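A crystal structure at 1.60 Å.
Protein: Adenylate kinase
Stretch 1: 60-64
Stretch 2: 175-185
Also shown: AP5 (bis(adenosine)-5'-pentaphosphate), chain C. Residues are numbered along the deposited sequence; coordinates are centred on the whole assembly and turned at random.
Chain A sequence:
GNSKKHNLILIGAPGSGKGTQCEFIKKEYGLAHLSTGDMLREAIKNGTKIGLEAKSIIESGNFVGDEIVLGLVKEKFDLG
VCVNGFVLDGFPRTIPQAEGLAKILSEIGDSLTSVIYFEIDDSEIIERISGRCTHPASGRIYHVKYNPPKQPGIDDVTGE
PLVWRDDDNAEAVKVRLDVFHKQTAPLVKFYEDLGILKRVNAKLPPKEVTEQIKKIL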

# COMPACT_ATOMS: atom_id res chain seq x y z
N SER A 60 11.36 0.30 -12.97
CA SER A 60 12.51 -0.68 -12.87
C SER A 60 12.20 -1.63 -11.64
O SER A 60 12.80 -2.65 -11.48
N GLY A 61 11.28 -1.17 -10.78
CA GLY A 61 10.93 -1.88 -9.51
C GLY A 61 11.71 -1.45 -8.34
O GLY A 61 11.45 -1.96 -7.23
N ASN A 62 12.62 -0.49 -8.48
CA ASN A 62 13.43 -0.01 -7.38
C ASN A 62 12.73 1.01 -6.54
O ASN A 62 11.70 1.59 -6.99
N PHE A 63 13.26 1.24 -5.34
CA PHE A 63 12.76 2.23 -4.47
C PHE A 63 13.10 3.64 -4.89
O PHE A 63 14.26 3.93 -5.25
N VAL A 64 12.15 4.59 -4.73
CA VAL A 64 12.48 5.94 -4.85
C VAL A 64 13.17 6.33 -3.55
O VAL A 64 13.02 5.64 -2.52
N VAL A 175 12.72 -7.42 -9.28
CA VAL A 175 13.30 -6.29 -8.46
C VAL A 175 12.45 -6.01 -7.24
O VAL A 175 12.95 -6.00 -6.13
N ARG A 176 11.12 -5.81 -7.48
CA ARG A 176 10.25 -5.48 -6.41
C ARG A 176 10.27 -6.49 -5.28
O ARG A 176 10.33 -6.12 -4.08
N LEU A 177 10.21 -7.79 -5.64
CA LEU A 177 10.30 -8.83 -4.63
C LEU A 177 11.71 -8.81 -3.94
O LEU A 177 11.77 -8.94 -2.70
N ASP A 178 12.76 -8.65 -4.71
CA ASP A 178 14.11 -8.74 -4.11
C ASP A 178 14.30 -7.62 -3.09
O ASP A 178 14.77 -7.82 -1.90
N VAL A 179 13.97 -6.38 -3.50
CA VAL A 179 14.18 -5.22 -2.56
C VAL A 179 13.21 -5.32 -1.37
O VAL A 179 13.53 -4.91 -0.22
N PHE A 180 11.98 -5.84 -1.62
CA PHE A 180 11.10 -6.12 -0.48
C PHE A 180 11.71 -7.09 0.57
O PHE A 180 11.77 -6.73 1.74
N HIS A 181 12.35 -8.20 0.12
CA HIS A 181 12.91 -9.13 1.11
C HIS A 181 14.14 -8.52 1.80
O HIS A 181 14.29 -8.75 3.01
N LYS A 182 14.96 -7.76 1.04
CA LYS A 182 16.18 -7.16 1.62
C LYS A 182 15.88 -5.99 2.58
O LYS A 182 16.49 -5.84 3.69
N GLN A 183 15.01 -5.07 2.17
CA GLN A 183 14.85 -3.75 2.82
C GLN A 183 13.57 -3.59 3.60
O GLN A 183 13.56 -2.84 4.60
N THR A 184 12.49 -4.24 3.13
CA THR A 184 11.16 -3.98 3.76
C THR A 184 10.88 -5.01 4.82
O THR A 184 10.39 -4.67 5.85
N ALA A 185 11.17 -6.29 4.54
CA ALA A 185 10.91 -7.35 5.49
C ALA A 185 11.44 -7.14 6.95
O ALA A 185 10.71 -7.54 7.89

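Packing of the 60-64 segment of adenylate kinase against the 175-185 stretch, which is largely helix, with bis(adenosine)-5'-pentaphosphate (AP5) bound beside both. The two stretches bury 363 Å² between them, both sides summed, and no hydrogen bond crosses the contact; it rests on the fit of side chains and backbone. F63 covers the most surface. Its CA-to-CB bond runs sideways to the helix, but chi1 of -66° (m) and chi2 of -8° bring the end of the ring nearer. V179, whose CB points toward the segment, lies over one face of this ring: with chi1 at -54° (m), its CG2 sits 3.4 Å from F63 CE1, the apolar side-chain contact of the interface. The ring reaches further along the helix, to Q183, where CB is 3.6 Å from F63 CE2, and to T184 (chi1 -57°, m), whose OG1 lies at the ring edge, near its plane, 3.3 Å from F63 CZ. That hydroxyl is hydrogen-bonded elsewhere in the structure, so it needs no polar partner here.

G61 forms the second centre. It is the first residue to leave the preceding helix, in a Schellman motif, and its positive phi (93°) suits glycine: a CB would be jammed against the carbonyl O of S60. The missing side chain also lets the helix come close, with the CA atoms of G61 and R176 4.8 Å apart; an ideal CB on G61 would lie a tight 3.0 Å from V175 CB and 3.3 Å from R176 N. V175, pointing toward the segment with chi1 -177° (t), fills in around this backbone: its CB is 3.4 Å from S60 O, and its CG1 is 3.6 Å from G61 C and 3.7 Å from N62 OD1. The CB of N62 points away, yet chi1 of -78° (m) and chi2 of -73° bring its amide end nearer the helix, while N62 ND2 donates to S60 OG at 2.9 Å.

R176 joins the protein contact to the ligand. Its CG packs 3.6 Å from G61 O, and the chain then extends to the phosphates, where R176 NE and NH2 donate to AP5 O2B at 2.8 and 2.6 Å; this oxygen lies at the edge of the guanidinium, near its plane. The segment holds an adenosine of the same ligand through its backbone: AP5 O2F donates to N62 O at 2.6 Å, and V64 N donates to AP5 N3A at 3.1 Å. V64 itself makes no contact with the helix.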

# COMPACT_ATOMS: atom_id res chain seq x y z
CB SER A 60 13.79 0.09 -12.61
OG SER A 60 13.85 0.58 -11.28
CB ASN A 62 14.78 0.61 -7.95
CG ASN A 62 15.77 -0.50 -8.33
OD1 ASN A 62 16.36 -1.15 -7.46
ND2 ASN A 62 15.90 -0.73 -9.64
CB PHE A 63 13.26 2.10 -3.04
CG PHE A 63 12.78 0.88 -2.35
CD1 PHE A 63 11.78 -0.00 -2.92
CD2 PHE A 63 13.29 0.60 -1.06
CE1 PHE A 63 11.29 -1.16 -2.18
CE2 PHE A 63 12.86 -0.53 -0.33
CZ PHE A 63 11.78 -1.37 -0.82
CB VAL A 64 11.13 6.70 -5.09
CG1 VAL A 64 11.26 8.21 -4.95
CG2 VAL A 64 10.58 6.28 -6.48
CB VAL A 175 13.61 -5.10 -9.27
CG1 VAL A 175 14.24 -4.05 -8.42
CG2 VAL A 175 14.59 -5.54 -10.36
CB ARG A 176 8.73 -5.32 -6.90
CG ARG A 176 8.55 -4.00 -7.65
CD ARG A 176 7.54 -4.10 -8.79
NE ARG A 176 6.20 -4.13 -8.17
CZ ARG A 176 5.12 -4.44 -8.91
NH1 ARG A 176 5.22 -4.82 -10.22
NH2 ARG A 176 3.88 -4.50 -8.31
CB LEU A 177 10.02 -10.16 -5.26
CG LEU A 177 8.48 -10.30 -5.45
CD1 LEU A 177 8.23 -11.52 -6.36
CD2 LEU A 177 7.83 -10.49 -4.14
CB ASP A 178 15.12 -8.59 -5.21
CG ASP A 178 16.53 -8.92 -4.73
OD1 ASP A 178 16.65 -9.94 -4.05
OD2 ASP A 178 17.47 -8.10 -4.96
CB VAL A 179 14.13 -3.85 -3.26
CG1 VAL A 179 15.16 -3.83 -4.47
CG2 VAL A 179 12.77 -3.64 -3.94
CB PHE A 180 9.79 -6.76 -0.94
CG PHE A 180 9.00 -7.30 0.23
CD1 PHE A 180 8.26 -6.41 1.07
CD2 PHE A 180 8.94 -8.65 0.49
CE1 PHE A 180 7.57 -6.88 2.18
CE2 PHE A 180 8.12 -9.13 1.56
CZ PHE A 180 7.55 -8.23 2.44
CB HIS A 181 13.21 -10.42 0.36
CG HIS A 181 11.96 -11.21 0.05
ND1 HIS A 181 11.14 -11.69 1.04
CD2 HIS A 181 11.42 -11.63 -1.12
CE1 HIS A 181 10.15 -12.38 0.52
NE2 HIS A 181 10.30 -12.37 -0.80
CB LYS A 182 17.10 -6.70 0.49
CG LYS A 182 17.77 -7.90 -0.17
CD LYS A 182 18.62 -7.43 -1.44
CE LYS A 182 19.49 -8.57 -2.14
NZ LYS A 182 18.98 -9.96 -2.03
CB GLN A 183 14.98 -2.62 1.78
CG GLN A 183 16.44 -2.50 1.38
CD GLN A 183 16.73 -1.42 0.40
OE1 GLN A 183 16.65 -0.23 0.70
NE2 GLN A 183 17.09 -1.83 -0.80
CB THR A 184 10.09 -4.03 2.67
OG1 THR A 184 10.44 -3.06 1.68
CG2 THR A 184 8.69 -3.67 3.32
CB ALA A 185 11.35 -8.65 4.92
PA AP5 C . 3.04 0.39 -5.18
O1A AP5 C . 1.98 1.01 -6.10
O2A AP5 C . 2.81 0.33 -3.75
O3A AP5 C . 3.39 -1.08 -5.73
PB AP5 C . 3.93 -2.37 -4.98
O1B AP5 C . 4.69 -2.02 -3.79
O2B AP5 C . 4.53 -3.28 -6.06
O3B AP5 C . 2.45 -3.01 -4.48
PG AP5 C . 1.13 -3.19 -5.29
O1G AP5 C . 1.46 -3.87 -6.58
O2G AP5 C . 0.45 -1.88 -5.30
O3G AP5 C . 0.47 -4.23 -4.30
PD AP5 C . -0.84 -4.21 -3.32
O1D AP5 C . -1.42 -2.86 -3.36
O2D AP5 C . -0.40 -4.83 -2.07
O3D AP5 C . -1.79 -5.29 -4.03
PE AP5 C . -3.16 -5.04 -4.81
O1E AP5 C . -2.92 -4.12 -5.88
O2E AP5 C . -4.29 -4.74 -3.85
O5F AP5 C . 4.46 1.10 -5.34
C5F AP5 C . 4.79 1.39 -6.71
C4F AP5 C . 6.35 1.62 -6.67
O4F AP5 C . 6.55 2.94 -6.23
C3F AP5 C . 7.19 0.77 -5.79
O3F AP5 C . 7.52 -0.46 -6.40
C2F AP5 C . 8.40 1.72 -5.70
O2F AP5 C . 9.11 1.81 -6.99
C1F AP5 C . 7.76 3.07 -5.46
N9A AP5 C . 7.48 3.26 -4.06
C8A AP5 C . 6.17 3.28 -3.51
N7A AP5 C . 6.22 3.49 -2.21
C5A AP5 C . 7.58 3.67 -1.87
C6A AP5 C . 8.19 3.97 -0.67
N6A AP5 C . 7.66 4.02 0.55
N1A AP5 C . 9.60 4.08 -0.76
C2A AP5 C . 10.18 4.00 -1.94
N3A AP5 C . 9.62 3.71 -3.14
C4A AP5 C . 8.22 3.62 -3.09
O5J AP5 C . -3.45 -6.50 -5.30
C5J AP5 C . -2.63 -7.10 -6.42
C4J AP5 C . -3.61 -8.02 -7.18
O4J AP5 C . -4.13 -9.12 -6.41
C3J AP5 C . -4.76 -7.23 -7.82
O3J AP5 C . -5.05 -7.78 -9.09
C2J AP5 C . -5.83 -7.65 -6.86
O2J AP5 C . -7.11 -7.62 -7.49
C1J AP5 C . -5.66 -9.05 -6.48
N9B AP5 C . -6.05 -9.51 -5.19
C8B AP5 C . -6.08 -8.77 -4.01
N7B AP5 C . -6.44 -9.59 -3.00
C5B AP5 C . -6.65 -10.84 -3.52
C6B AP5 C . -6.86 -12.13 -2.94
N6B AP5 C . -7.04 -12.24 -1.62
N1B AP5 C . -6.96 -13.20 -3.77
C2B AP5 C . -6.69 -13.06 -5.14
N3B AP5 C . -6.39 -11.87 -5.74
C4B AP5 C . -6.27 -10.77 -4.92